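DNA/pantothenate metabolism flavoprotein (Streptomyces sparsogenes DSM 40356, PDB 7CFU) binds flavin mononucleotide and probably catalyses the oxidative decarboxylation of a cysteine residue in a precursor peptide, as in related flavin-dependent cysteine decarboxylases. Local coordinates at residues A[23-28]-A[100-105]; A[133-138]-A[161-166]; A[41-46]-A[190-195]; A[52-57]-A[74-79]. All blocks are in the same frame, centred on the assembly; numbering follows the deposited sequence.

Contact 1: A[23-28]-A[100-105]; sequences RLLWGV and DVLVIL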
loop_
_atom_site.group_PDB
_atom_site.type_symbol
_atom_site.label_atom_id
_atom_site.label_comp_id
_atom_site.label_asym_id
_atom_site.label_seq_id
_atom_site.Cartn_x
_atom_site.Cartn_y
_atom_site.Cartn_z
ATOM N N ARG A 23 26.379 4.279 32.507
ATOM C CA ARG A 23 25.485 4.017 31.384
ATOM C C ARG A 23 24.555 5.215 31.219
ATOM O O ARG A 23 23.703 5.479 32.077
ATOM C CB ARG A 23 24.716 2.721 31.606
ATOM C CG ARG A 23 25.638 1.511 31.645
ATOM C CD ARG A 23 24.945 0.227 32.043
ATOM N NE ARG A 23 24.306 0.293 33.350
ATOM C CZ ARG A 23 23.666 -0.729 33.915
ATOM N NH1 ARG A 23 23.595 -1.899 33.285
ATOM N NH2 ARG A 23 23.099 -0.586 35.111
ATOM N N LEU A 24 24.730 5.953 30.127
ATOM C CA LEU A 24 23.974 7.175 29.887
ATOM C C LEU A 24 22.836 6.893 28.912
ATOM O O LEU A 24 23.078 6.520 27.760
ATOM C CB LEU A 24 24.891 8.275 29.349
ATOM C CG LEU A 24 24.247 9.567 28.864
ATOM C CD1 LEU A 24 23.519 10.245 30.009
ATOM C CD2 LEU A 24 25.316 10.484 28.312
ATOM N N LEU A 25 21.599 7.065 29.377
ATOM C CA LEU A 25 20.420 7.007 28.523
ATOM C C LEU A 25 20.018 8.428 28.146
ATOM O O LEU A 25 19.842 9.282 29.021
ATOM C CB LEU A 25 19.267 6.285 29.221
ATOM C CG LEU A 25 18.018 6.022 28.374
ATOM C CD1 LEU A 25 18.336 5.174 27.158
ATOM C CD2 LEU A 25 16.947 5.366 29.221
ATOM N N TRP A 26 19.847 8.668 26.851
ATOM C CA TRP A 26 19.724 10.013 26.293
ATOM C C TRP A 26 18.447 10.116 25.462
ATOM O O TRP A 26 18.361 9.528 24.379
ATOM C CB TRP A 26 20.964 10.324 25.460
ATOM C CG TRP A 26 21.019 11.652 24.807
ATOM C CD1 TRP A 26 20.108 12.664 24.896
ATOM C CD2 TRP A 26 22.047 12.111 23.924
ATOM N NE1 TRP A 26 20.508 13.727 24.116
ATOM C CE2 TRP A 26 21.699 13.416 23.518
ATOM C CE3 TRP A 26 23.235 11.550 23.449
ATOM C CZ2 TRP A 26 22.494 14.165 22.660
ATOM C CZ3 TRP A 26 24.022 12.296 22.597
ATOM C CH2 TRP A 26 23.650 13.589 22.212
ATOM N N GLY A 27 17.464 10.871 25.951
ATOM C CA GLY A 27 16.223 11.088 25.210
ATOM C C GLY A 27 16.261 12.353 24.365
ATOM O O GLY A 27 16.719 13.401 24.816
ATOM N N VAL A 28 15.714 12.260 23.148
ATOM C CA VAL A 28 15.743 13.358 22.181
ATOM C C VAL A 28 14.311 13.679 21.771
ATOM O O VAL A 28 13.587 12.805 21.280
ATOM C CB VAL A 28 16.592 13.031 20.938
ATOM C CG1 VAL A 28 16.594 14.211 19.981
ATOM C CG2 VAL A 28 18.021 12.668 21.314
ATOM N N ASP A 100 22.145 4.571 34.083
ATOM C CA ASP A 100 22.748 5.120 35.294
ATOM C C ASP A 100 22.515 6.616 35.394
ATOM O O ASP A 100 22.430 7.153 36.502
ATOM C CB ASP A 100 24.254 4.826 35.336
ATOM C CG ASP A 100 24.563 3.338 35.365
ATOM O OD1 ASP A 100 23.861 2.577 36.076
ATOM O OD2 ASP A 100 25.509 2.932 34.657
ATOM N N VAL A 101 22.439 7.289 34.247
ATOM C CA VAL A 101 22.050 8.688 34.136
ATOM C C VAL A 101 21.036 8.792 33.004
ATOM O O VAL A 101 21.147 8.084 31.996
ATOM C CB VAL A 101 23.269 9.602 33.860
ATOM C CG1 VAL A 101 22.825 11.028 33.538
ATOM C CG2 VAL A 101 24.226 9.599 35.034
ATOM N N LEU A 102 20.027 9.646 33.181
ATOM C CA LEU A 102 19.038 9.936 32.149
ATOM C C LEU A 102 19.152 11.406 31.775
ATOM O O LEU A 102 19.023 12.283 32.639
ATOM C CB LEU A 102 17.618 9.608 32.626
ATOM C CG LEU A 102 16.450 10.016 31.711
ATOM C CD1 LEU A 102 16.556 9.378 30.332
ATOM C CD2 LEU A 102 15.095 9.690 32.350
ATOM N N VAL A 103 19.382 11.677 30.495
ATOM C CA VAL A 103 19.461 13.039 29.984
ATOM C C VAL A 103 18.414 13.203 28.892
ATOM O O VAL A 103 18.393 12.435 27.923
ATOM C CB VAL A 103 20.863 13.360 29.438
ATOM C CG1 VAL A 103 20.849 14.697 28.707
ATOM C CG2 VAL A 103 21.893 13.356 30.566
ATOM N N ILE A 104 17.570 14.218 29.035
ATOM C CA ILE A 104 16.608 14.602 28.015
ATOM C C ILE A 104 17.131 15.881 27.376
ATOM O O ILE A 104 17.094 16.955 27.993
ATOM C CB ILE A 104 15.207 14.801 28.606
ATOM C CG1 ILE A 104 14.869 13.672 29.577
ATOM C CG2 ILE A 104 14.168 14.885 27.503
ATOM C CD1 ILE A 104 14.792 12.324 28.920
ATOM N N LEU A 105 17.628 15.774 26.142
ATOM C CA LEU A 105 18.296 16.907 25.513
ATOM C C LEU A 105 18.235 16.773 23.997
ATOM O O LEU A 105 18.844 15.856 23.434
ATOM C CB LEU A 105 19.758 16.985 25.982
ATOM C CG LEU A 105 20.644 18.179 25.597
ATOM C CD1 LEU A 105 21.814 18.272 26.571
ATOM C CD2 LEU A 105 21.156 18.127 24.151
#
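The indole of Trp26 meets Leu105 at its edge: NE1 donates in the ring plane to a lone pair of Leu105 O, 2.8 Å away. Because CG stands anti to the backbone N (chi1 180°), the ring reaches beyond its own bridge partner, Val103, to this carbonyl. The other flat pair lies at the Arg23 end of the contact, where the guanidinium of Arg23 takes the carboxylate of Asp100 at its edge, the two planes 34° apart; Trp98 of the same chain makes a cation-pi contact with the guanidinium. Asp100 OD2 accepts twice, from Arg23 N at 2.7 Å and, from above the carboxylate plane, from Arg23 NE at 3.2 Å in a salt bridge. Replacing Asp100 by alanine would take away the acceptor of both Arg23 N and NE, and the guanidinium would probably be less firmly held, with Trp98 still beside it. Between these ends the parallel strands exchange regular backbone bonds, while Leu24 CD1 fits against Val103 CG2 (3.6 Å) and Val101 CG1. Gly27 leaves room for Ile104, whose CD1 would clash with a beta carbon there. Strand 23-28 pairs along its other edge with strand 52-57; Leu24 and Trp26 pack on helix 37-48, Val101 and Leu105 on helix 187-199.

Contact 2: A[133-138]-A[161-166]; sequences CPTVIA and DGYRIV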
loop_
_atom_site.group_PDB
_atom_site.type_symbol
_atom_site.label_atom_id
_atom_site.label_comp_id
_atom_site.label_asym_id
_atom_site.label_seq_id
_atom_site.Cartn_x
_atom_site.Cartn_y
_atom_site.Cartn_z
ATOM N N CYS A 133 17.338 7.102 38.445
ATOM C CA CYS A 133 18.726 7.520 38.330
ATOM C C CYS A 133 18.764 9.041 38.262
ATOM O O CYS A 133 17.727 9.676 38.042
ATOM C CB CYS A 133 19.377 6.895 37.087
ATOM S SG CYS A 133 18.606 7.422 35.543
ATOM N N PRO A 134 19.931 9.655 38.477
ATOM C CA PRO A 134 20.041 11.107 38.265
ATOM C C PRO A 134 19.588 11.478 36.859
ATOM O O PRO A 134 20.007 10.867 35.871
ATOM C CB PRO A 134 21.536 11.386 38.463
ATOM C CG PRO A 134 22.018 10.280 39.350
ATOM C CD PRO A 134 21.187 9.071 38.989
ATOM N N THR A 135 18.746 12.506 36.771
ATOM C CA THR A 135 18.115 12.893 35.515
ATOM C C THR A 135 18.292 14.383 35.266
ATOM O O THR A 135 17.985 15.205 36.137
ATOM C CB THR A 135 16.623 12.532 35.525
ATOM O OG1 THR A 135 16.477 11.127 35.773
ATOM C CG2 THR A 135 15.972 12.873 34.183
ATOM N N VAL A 136 18.754 14.721 34.068
ATOM C CA VAL A 136 18.923 16.099 33.625
ATOM C C VAL A 136 17.988 16.348 32.449
ATOM O O VAL A 136 18.004 15.594 31.470
ATOM C CB VAL A 136 20.383 16.377 33.224
ATOM C CG1 VAL A 136 20.523 17.781 32.652
ATOM C CG2 VAL A 136 21.326 16.146 34.418
ATOM N N ILE A 137 17.201 17.421 32.533
ATOM C CA ILE A 137 16.261 17.825 31.489
ATOM C C ILE A 137 16.682 19.200 30.990
ATOM O O ILE A 137 16.764 20.156 31.777
ATOM C CB ILE A 137 14.809 17.846 32.009
ATOM C CG1 ILE A 137 14.416 16.471 32.546
ATOM C CG2 ILE A 137 13.835 18.347 30.962
ATOM C CD1 ILE A 137 13.092 16.471 33.276
ATOM N N ALA A 138 16.929 19.309 29.684
ATOM C CA ALA A 138 17.400 20.543 29.057
ATOM C C ALA A 138 16.371 20.995 28.028
ATOM O O ALA A 138 16.513 20.714 26.825
ATOM C CB ALA A 138 18.774 20.356 28.419
ATOM N N ASP A 161 9.985 17.475 42.054
ATOM C CA ASP A 161 10.062 16.025 41.961
ATOM C C ASP A 161 11.490 15.506 41.912
ATOM O O ASP A 161 11.685 14.288 41.859
ATOM C CB ASP A 161 9.281 15.543 40.735
ATOM C CG ASP A 161 7.784 15.706 40.903
ATOM O OD1 ASP A 161 7.343 15.962 42.049
ATOM O OD2 ASP A 161 7.050 15.597 39.893
ATOM N N GLY A 162 12.487 16.385 41.930
ATOM C CA GLY A 162 13.875 15.964 41.952
ATOM C C GLY A 162 14.607 16.022 40.630
ATOM O O GLY A 162 15.761 15.589 40.567
ATOM N N TYR A 163 13.991 16.558 39.579
ATOM C CA TYR A 163 14.646 16.647 38.282
ATOM C C TYR A 163 15.466 17.932 38.188
ATOM O O TYR A 163 15.056 18.988 38.679
ATOM C CB TYR A 163 13.611 16.571 37.152
ATOM C CG TYR A 163 12.950 15.203 37.056
ATOM C CD1 TYR A 163 13.562 14.160 36.360
ATOM C CD2 TYR A 163 11.737 14.946 37.687
ATOM C CE1 TYR A 163 12.977 12.902 36.281
ATOM C CE2 TYR A 163 11.143 13.685 37.621
ATOM C CZ TYR A 163 11.769 12.671 36.911
ATOM O OH TYR A 163 11.188 11.426 36.834
ATOM N N ARG A 164 16.638 17.823 37.567
ATOM C CA ARG A 164 17.506 18.964 37.299
ATOM C C ARG A 164 17.138 19.562 35.949
ATOM O O ARG A 164 17.276 18.903 34.910
ATOM C CB ARG A 164 18.968 18.515 37.326
ATOM C CG ARG A 164 20.032 19.546 36.938
ATOM C CD ARG A 164 20.318 20.601 38.004
ATOM N NE ARG A 164 21.509 21.377 37.651
ATOM C CZ ARG A 164 21.525 22.443 36.858
ATOM N NH1 ARG A 164 20.404 22.901 36.313
ATOM N NH2 ARG A 164 22.676 23.053 36.605
ATOM N N ILE A 165 16.675 20.806 35.961
ATOM C CA ILE A 165 16.253 21.502 34.755
ATOM C C ILE A 165 17.340 22.492 34.358
ATOM O O ILE A 165 17.725 23.357 35.154
ATOM C CB ILE A 165 14.912 22.216 34.970
ATOM C CG1 ILE A 165 13.871 21.229 35.488
ATOM C CG2 ILE A 165 14.452 22.891 33.683
ATOM C CD1 ILE A 165 13.536 20.118 34.516
ATOM N N VAL A 166 17.824 22.379 33.125
ATOM C CA VAL A 166 18.751 23.342 32.548
ATOM C C VAL A 166 17.928 24.284 31.688
ATOM O O VAL A 166 17.491 23.912 30.595
ATOM C CB VAL A 166 19.854 22.666 31.722
ATOM C CG1 VAL A 166 20.753 23.726 31.090
ATOM C CG2 VAL A 166 20.659 21.707 32.592
HETATM O O HOH W 1 16.628 12.583 39.285
#
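Thr135 and Tyr163 run alongside one another in the same sense, the threonine methyl CG2 set at the edge of the phenol ring, 3.5 Å from Tyr163 CD1. That methyl is anti to the backbone N (chi1 -57° for OG1), which leaves the hydroxyl to bond back to Cys133 O at 3.0 Å. A glycine at Thr135 would probably open a gap beside the tyrosine ring and leave Cys133 O without its hydroxyl donor. Ile137 and Ile165 are likewise aligned, with Ile165 CD1 folded in to 3.6 Å from Ile137 CB, whereas Ile137 CD1 crosses the tyrosine at a slant, 3.9 Å from Tyr163 CD1. On the face that carries Val136 and Arg164, Val136 CG1 meets Val166 CG2. Three backbone bonds join the parallel strands, the straightest from Ile137 N to Arg164 O (2.8 Å, 176° at the hydrogen). Helix 149-160 packs against Ile165, helix 187-199 against Val136, and Asp161 makes a salt bridge to Arg153 of a neighbouring subunit. The chemistry is thus divided: main-chain bonds fix the register of strand 164-165, the outermost in this chain's sheet, against strand 135-139, and apolar side chains, with Thr135 and Tyr163 at one end, do the packing between the strands of a Rossmann-like sheet.

Contact 3: A[41-46]-A[190-195]; sequences NAWLRG and AISTAL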
loop_
_atom_site.group_PDB
_atom_site.type_symbol
_atom_site.label_atom_id
_atom_site.label_comp_id
_atom_site.label_asym_id
_atom_site.label_seq_id
_atom_site.Cartn_x
_atom_site.Cartn_y
_atom_site.Cartn_z
ATOM N N ASN A 41 27.181 14.623 21.348
ATOM C CA ASN A 41 27.702 13.263 21.412
ATOM C C ASN A 41 29.226 13.256 21.389
ATOM O O ASN A 41 29.859 12.529 22.161
ATOM C CB ASN A 41 27.129 12.435 20.264
ATOM C CG ASN A 41 27.583 10.996 20.307
ATOM O OD1 ASN A 41 27.231 10.255 21.226
ATOM N ND2 ASN A 41 28.341 10.580 19.301
ATOM N N ALA A 42 29.829 14.089 20.536
ATOM C CA ALA A 42 31.286 14.196 20.492
ATOM C C ALA A 42 31.845 14.715 21.813
ATOM O O ALA A 42 32.890 14.245 22.276
ATOM C CB ALA A 42 31.713 15.104 19.339
ATOM N N TRP A 43 31.171 15.694 22.426
ATOM C CA TRP A 43 31.602 16.187 23.733
ATOM C C TRP A 43 31.524 15.094 24.789
ATOM O O TRP A 43 32.427 14.958 25.622
ATOM C CB TRP A 43 30.759 17.387 24.160
ATOM C CG TRP A 43 31.012 17.811 25.580
ATOM C CD1 TRP A 43 32.093 18.502 26.044
ATOM C CD2 TRP A 43 30.177 17.562 26.720
ATOM N NE1 TRP A 43 31.978 18.708 27.399
ATOM C CE2 TRP A 43 30.814 18.137 27.838
ATOM C CE3 TRP A 43 28.952 16.915 26.902
ATOM C CZ2 TRP A 43 30.266 18.085 29.120
ATOM C CZ3 TRP A 43 28.410 16.864 28.179
ATOM C CH2 TRP A 43 29.069 17.444 29.271
ATOM N N LEU A 44 30.442 14.310 24.774
ATOM C CA LEU A 44 30.280 13.246 25.755
ATOM C C LEU A 44 31.360 12.184 25.599
ATOM O O LEU A 44 31.877 11.661 26.592
ATOM C CB LEU A 44 28.888 12.626 25.624
ATOM C CG LEU A 44 27.719 13.429 26.199
ATOM C CD1 LEU A 44 26.382 12.907 25.672
ATOM C CD2 LEU A 44 27.752 13.385 27.710
ATOM N N ARG A 45 31.711 11.843 24.362
ATOM C CA ARG A 45 32.688 10.782 24.144
ATOM C C ARG A 45 34.122 11.298 24.213
ATOM O O ARG A 45 34.957 10.727 24.922
ATOM C CB ARG A 45 32.425 10.105 22.803
ATOM C CG ARG A 45 31.156 9.304 22.799
ATOM C CD ARG A 45 30.995 8.514 21.525
ATOM N NE ARG A 45 29.853 7.621 21.644
ATOM C CZ ARG A 45 29.925 6.416 22.196
ATOM N NH1 ARG A 45 31.086 5.974 22.668
ATOM N NH2 ARG A 45 28.841 5.654 22.284
ATOM N N GLY A 46 34.420 12.386 23.493
ATOM C CA GLY A 46 35.792 12.840 23.345
ATOM C C GLY A 46 36.318 13.693 24.479
ATOM O O GLY A 46 37.537 13.821 24.622
ATOM N N ALA A 190 25.590 20.463 34.442
ATOM C CA ALA A 190 24.562 19.587 34.997
ATOM C C ALA A 190 24.819 18.126 34.650
ATOM O O ALA A 190 24.657 17.245 35.500
ATOM C CB ALA A 190 23.183 20.018 34.499
ATOM N N ILE A 191 25.223 17.847 33.409
ATOM C CA ILE A 191 25.457 16.462 33.012
ATOM C C ILE A 191 26.677 15.897 33.729
ATOM O O ILE A 191 26.653 14.754 34.203
ATOM C CB ILE A 191 25.579 16.352 31.481
ATOM C CG1 ILE A 191 24.226 16.632 30.819
ATOM C CG2 ILE A 191 26.099 14.988 31.079
ATOM C CD1 ILE A 191 24.258 16.563 29.303
ATOM N N SER A 192 27.766 16.675 33.805
ATOM C CA SER A 192 28.958 16.233 34.528
ATOM C C SER A 192 28.617 15.871 35.969
ATOM O O SER A 192 29.055 14.836 36.484
ATOM C CB SER A 192 30.028 17.328 34.502
ATOM O OG SER A 192 30.402 17.661 33.176
ATOM N N THR A 193 27.830 16.720 36.632
ATOM C CA THR A 193 27.383 16.434 37.992
ATOM C C THR A 193 26.635 15.106 38.058
ATOM O O THR A 193 26.877 14.281 38.950
ATOM C CB THR A 193 26.495 17.581 38.486
ATOM O OG1 THR A 193 27.238 18.805 38.453
ATOM C CG2 THR A 193 25.994 17.317 39.893
ATOM N N ALA A 194 25.719 14.883 37.108
ATOM C CA ALA A 194 24.942 13.645 37.084
ATOM C C ALA A 194 25.829 12.430 36.835
ATOM O O ALA A 194 25.637 11.381 37.458
ATOM C CB ALA A 194 23.848 13.737 36.019
ATOM N N LEU A 195 26.787 12.539 35.908
ATOM C CA LEU A 195 27.681 11.413 35.637
ATOM C C LEU A 195 28.535 11.071 36.852
ATOM O O LEU A 195 28.771 9.893 37.142
ATOM C CB LEU A 195 28.560 11.723 34.425
ATOM C CG LEU A 195 27.771 11.854 33.122
ATOM C CD1 LEU A 195 28.617 12.433 32.015
ATOM C CD2 LEU A 195 27.220 10.494 32.717
#
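Apolar packing carries the meeting of Leu44 and Trp43 with Ile191, and one methyl, Ile191 CG2, serves both. Leu44 CD2 approaches it to 4.1 Å, the two side chains nearly perpendicular. Trp43 comes to it with the edge of its six-membered ring, CZ3 lying 4.2 Å from Ile191 CG2, and these side chains pass one another heading opposite ways. The methyl is anti to the backbone N of Ile191 (chi1 -69° for CG1). From there it projects across to the tryptophan and the leucine together. A looser touch, Leu44 CD2 to Leu195 CD1 at 4.5 Å, extends the contact by one helical turn.

The polar element is slight. Ser192 OG also sits at the edge of the Trp43 ring, near its plane and 4.1 Å from CZ2, but its hydrogen bond goes to Gln188 O within its own helix, so the tryptophan meets a hydroxyl already engaged. No hydrogen bond passes between the two segments.

The backbones stay well apart, as the light contact suggests: the axes approach no closer than 12.6 Å and run at 41° to each other, the gap being bridged chiefly by Trp43, Leu44 and Ile191. Beneath them lies the parallel sheet, where Leu44 packs on Leu24 and Trp26 of strand 23-28, while Ile191 reaches Val103 and Leu105 of strand 101-107. Two roughly co-directed helices laid side by side over one face of a parallel sheet are characteristic of a three-layer alpha/beta/alpha sandwich, the Rossmann-like architecture of this flavoprotein family.

Contact 4: A[52-57]-A[74-79]; sequences EIRTVM and TGHAPV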
loop_
_atom_site.group_PDB
_atom_site.type_symbol
_atom_site.label_atom_id
_atom_site.label_comp_id
_atom_site.label_asym_id
_atom_site.label_seq_id
_atom_site.Cartn_x
_atom_site.Cartn_y
_atom_site.Cartn_z
ATOM N N GLU A 52 29.199 4.024 27.102
ATOM C CA GLU A 52 27.943 3.367 26.738
ATOM C C GLU A 52 26.829 4.415 26.737
ATOM O O GLU A 52 26.432 4.912 27.798
ATOM C CB GLU A 52 27.598 2.215 27.681
ATOM C CG GLU A 52 28.563 1.039 27.629
ATOM C CD GLU A 52 28.145 -0.095 28.561
ATOM O OE1 GLU A 52 27.136 0.047 29.286
ATOM O OE2 GLU A 52 28.847 -1.125 28.589
ATOM N N ILE A 53 26.346 4.764 25.547
ATOM C CA ILE A 53 25.292 5.754 25.368
ATOM C C ILE A 53 24.205 5.137 24.497
ATOM O O ILE A 53 24.488 4.695 23.380
ATOM C CB ILE A 53 25.825 7.047 24.728
ATOM C CG1 ILE A 53 26.934 7.660 25.581
ATOM C CG2 ILE A 53 24.691 8.045 24.496
ATOM C CD1 ILE A 53 27.595 8.844 24.930
ATOM N N ARG A 54 22.970 5.087 25.012
ATOM C CA ARG A 54 21.806 4.639 24.250
ATOM C C ARG A 54 20.780 5.768 24.158
ATOM O O ARG A 54 20.528 6.467 25.145
ATOM C CB ARG A 54 21.152 3.411 24.892
ATOM C CG ARG A 54 22.038 2.175 24.930
ATOM C CD ARG A 54 21.304 0.977 25.519
ATOM N NE ARG A 54 22.134 -0.224 25.473
ATOM C CZ ARG A 54 22.236 -1.035 24.422
ATOM N NH1 ARG A 54 21.557 -0.781 23.309
ATOM N NH2 ARG A 54 23.024 -2.104 24.484
ATOM N N THR A 55 20.190 5.946 22.973
ATOM C CA THR A 55 19.268 7.042 22.703
ATOM C C THR A 55 17.836 6.557 22.492
ATOM O O THR A 55 17.592 5.451 22.000
ATOM C CB THR A 55 19.701 7.842 21.476
ATOM O OG1 THR A 55 19.806 6.965 20.351
ATOM C CG2 THR A 55 21.037 8.533 21.723
ATOM N N VAL A 56 16.893 7.402 22.907
ATOM C CA VAL A 56 15.465 7.243 22.657
ATOM C C VAL A 56 14.971 8.526 22.002
ATOM O O VAL A 56 15.216 9.621 22.523
ATOM C CB VAL A 56 14.675 6.959 23.951
ATOM C CG1 VAL A 56 13.190 6.768 23.658
ATOM C CG2 VAL A 56 15.224 5.753 24.660
ATOM N N MET A 57 14.312 8.400 20.850
ATOM C CA MET A 57 13.747 9.538 20.137
ATOM C C MET A 57 12.225 9.497 20.201
ATOM O O MET A 57 11.618 8.429 20.082
ATOM C CB MET A 57 14.179 9.561 18.670
ATOM C CG MET A 57 15.685 9.595 18.455
ATOM S SD MET A 57 16.052 9.761 16.706
ATOM C CE MET A 57 15.822 11.516 16.462
ATOM N N THR A 74 26.315 7.405 16.963
ATOM C CA THR A 74 26.311 7.029 18.367
ATOM C C THR A 74 26.622 5.556 18.613
ATOM O O THR A 74 26.914 5.189 19.756
ATOM C CB THR A 74 24.960 7.377 19.005
ATOM O OG1 THR A 74 23.933 6.583 18.406
ATOM C CG2 THR A 74 24.645 8.861 18.815
ATOM N N GLY A 75 26.562 4.706 17.588
ATOM C CA GLY A 75 26.842 3.295 17.769
ATOM C C GLY A 75 25.654 2.447 18.162
ATOM O O GLY A 75 25.810 1.231 18.343
ATOM N N HIS A 76 24.479 3.043 18.319
ATOM C CA HIS A 76 23.263 2.302 18.611
ATOM C C HIS A 76 22.121 2.896 17.807
ATOM O O HIS A 76 22.030 4.116 17.644
ATOM C CB HIS A 76 22.907 2.329 20.111
ATOM C CG HIS A 76 23.762 1.437 20.957
ATOM N ND1 HIS A 76 24.772 1.918 21.763
ATOM C CD2 HIS A 76 23.758 0.091 21.120
ATOM C CE1 HIS A 76 25.353 0.908 22.386
ATOM N NE2 HIS A 76 24.759 -0.211 22.012
ATOM N N ALA A 77 21.274 2.030 17.283
ATOM C CA ALA A 77 20.034 2.502 16.708
ATOM C C ALA A 77 19.220 3.132 17.828
ATOM O O ALA A 77 19.112 2.544 18.911
ATOM C CB ALA A 77 19.260 1.357 16.058
ATOM N N PRO A 78 18.693 4.336 17.646
ATOM C CA PRO A 78 17.797 4.889 18.666
ATOM C C PRO A 78 16.516 4.075 18.756
ATOM O O PRO A 78 16.041 3.503 17.774
ATOM C CB PRO A 78 17.525 6.317 18.174
ATOM C CG PRO A 78 17.778 6.266 16.700
ATOM C CD PRO A 78 18.876 5.250 16.504
ATOM N N VAL A 79 15.969 4.003 19.957
ATOM C CA VAL A 79 14.676 3.372 20.182
ATOM C C VAL A 79 13.584 4.423 20.022
ATOM O O VAL A 79 13.641 5.486 20.652
ATOM C CB VAL A 79 14.623 2.733 21.580
ATOM C CG1 VAL A 79 13.218 2.239 21.896
ATOM C CG2 VAL A 79 15.650 1.604 21.679
HETATM O O HOH W 2 22.204 5.985 20.060
HETATM O O HOH W 3 19.207 3.046 21.589
#
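Thr55 and Val56, in strand 52-57, outermost in this chain's sheet, of the Rossmann-like flavoprotein fold, receive the incoming loop at Val79 through a single backbone bridge. Thr55 O accepts from Val79 N at 3.0 Å, and Met57 N returns a bond to Val79 O, also at 3.0 Å. The CA atoms of Val56 and Val79 stand 4.7 Å apart, but towards the beginning of the strand the loop swings outward, to 7.2 Å between the CA atoms of Ile53 and Thr74. Gly75, with positive phi, lets the chain turn out of helix 67-74 before it comes back alongside the strand.

Across the widening part the histidine makes the link. His76 ND1 donates to Ile53 O at 3.2 Å, a bent bond (136° at the hydrogen) that comes from above the carbonyl plane. The same imidazole places NE2 over one face of the Arg54 guanidinium, offset toward its rim, with the two planes 45° apart. The arginine chain is extended from CG to NE, which carries its end out to the ring; a positive charge so near would probably disfavour protonation of the histidine. Arg54 has a second aromatic partner, Trp98, in a cation-pi contact.

Further along, Pro78 lies beside both Thr55 and Met57 and points the same way as they do, its CB 3.8 Å from Met57 CG. A water donates to both Thr55 O and Ala77 O, filling in where strand and loop diverge. Another joins the two threonine hydroxyls: it lies 2.6 Å from Thr55 OG1 and donates to Thr74 OG1, which is also bonded to Ile70 O.

The four contacts illustrate how a single parallel sheet organises a flavoprotein subunit. Contact 1 forms its middle, contact 4 borders one outermost strand and contact 2 supplies the other. Contacts 2 and 4 do not touch, their centres being 19 Å apart, yet each joins contact 1 through the sheet: Val136 N lies 2.8 Å from Leu102 O, and Val28 N lies 2.8 Å from Val56 O. Contact 3 lays its helices over one face, its centre 10 Å from that of contact 1. The bound flavin mononucleotide is about 8 Å from the side chains of Val28 and Met57, in contacts 1 and 4, and about 11 Å from that of Ile137 in contact 2.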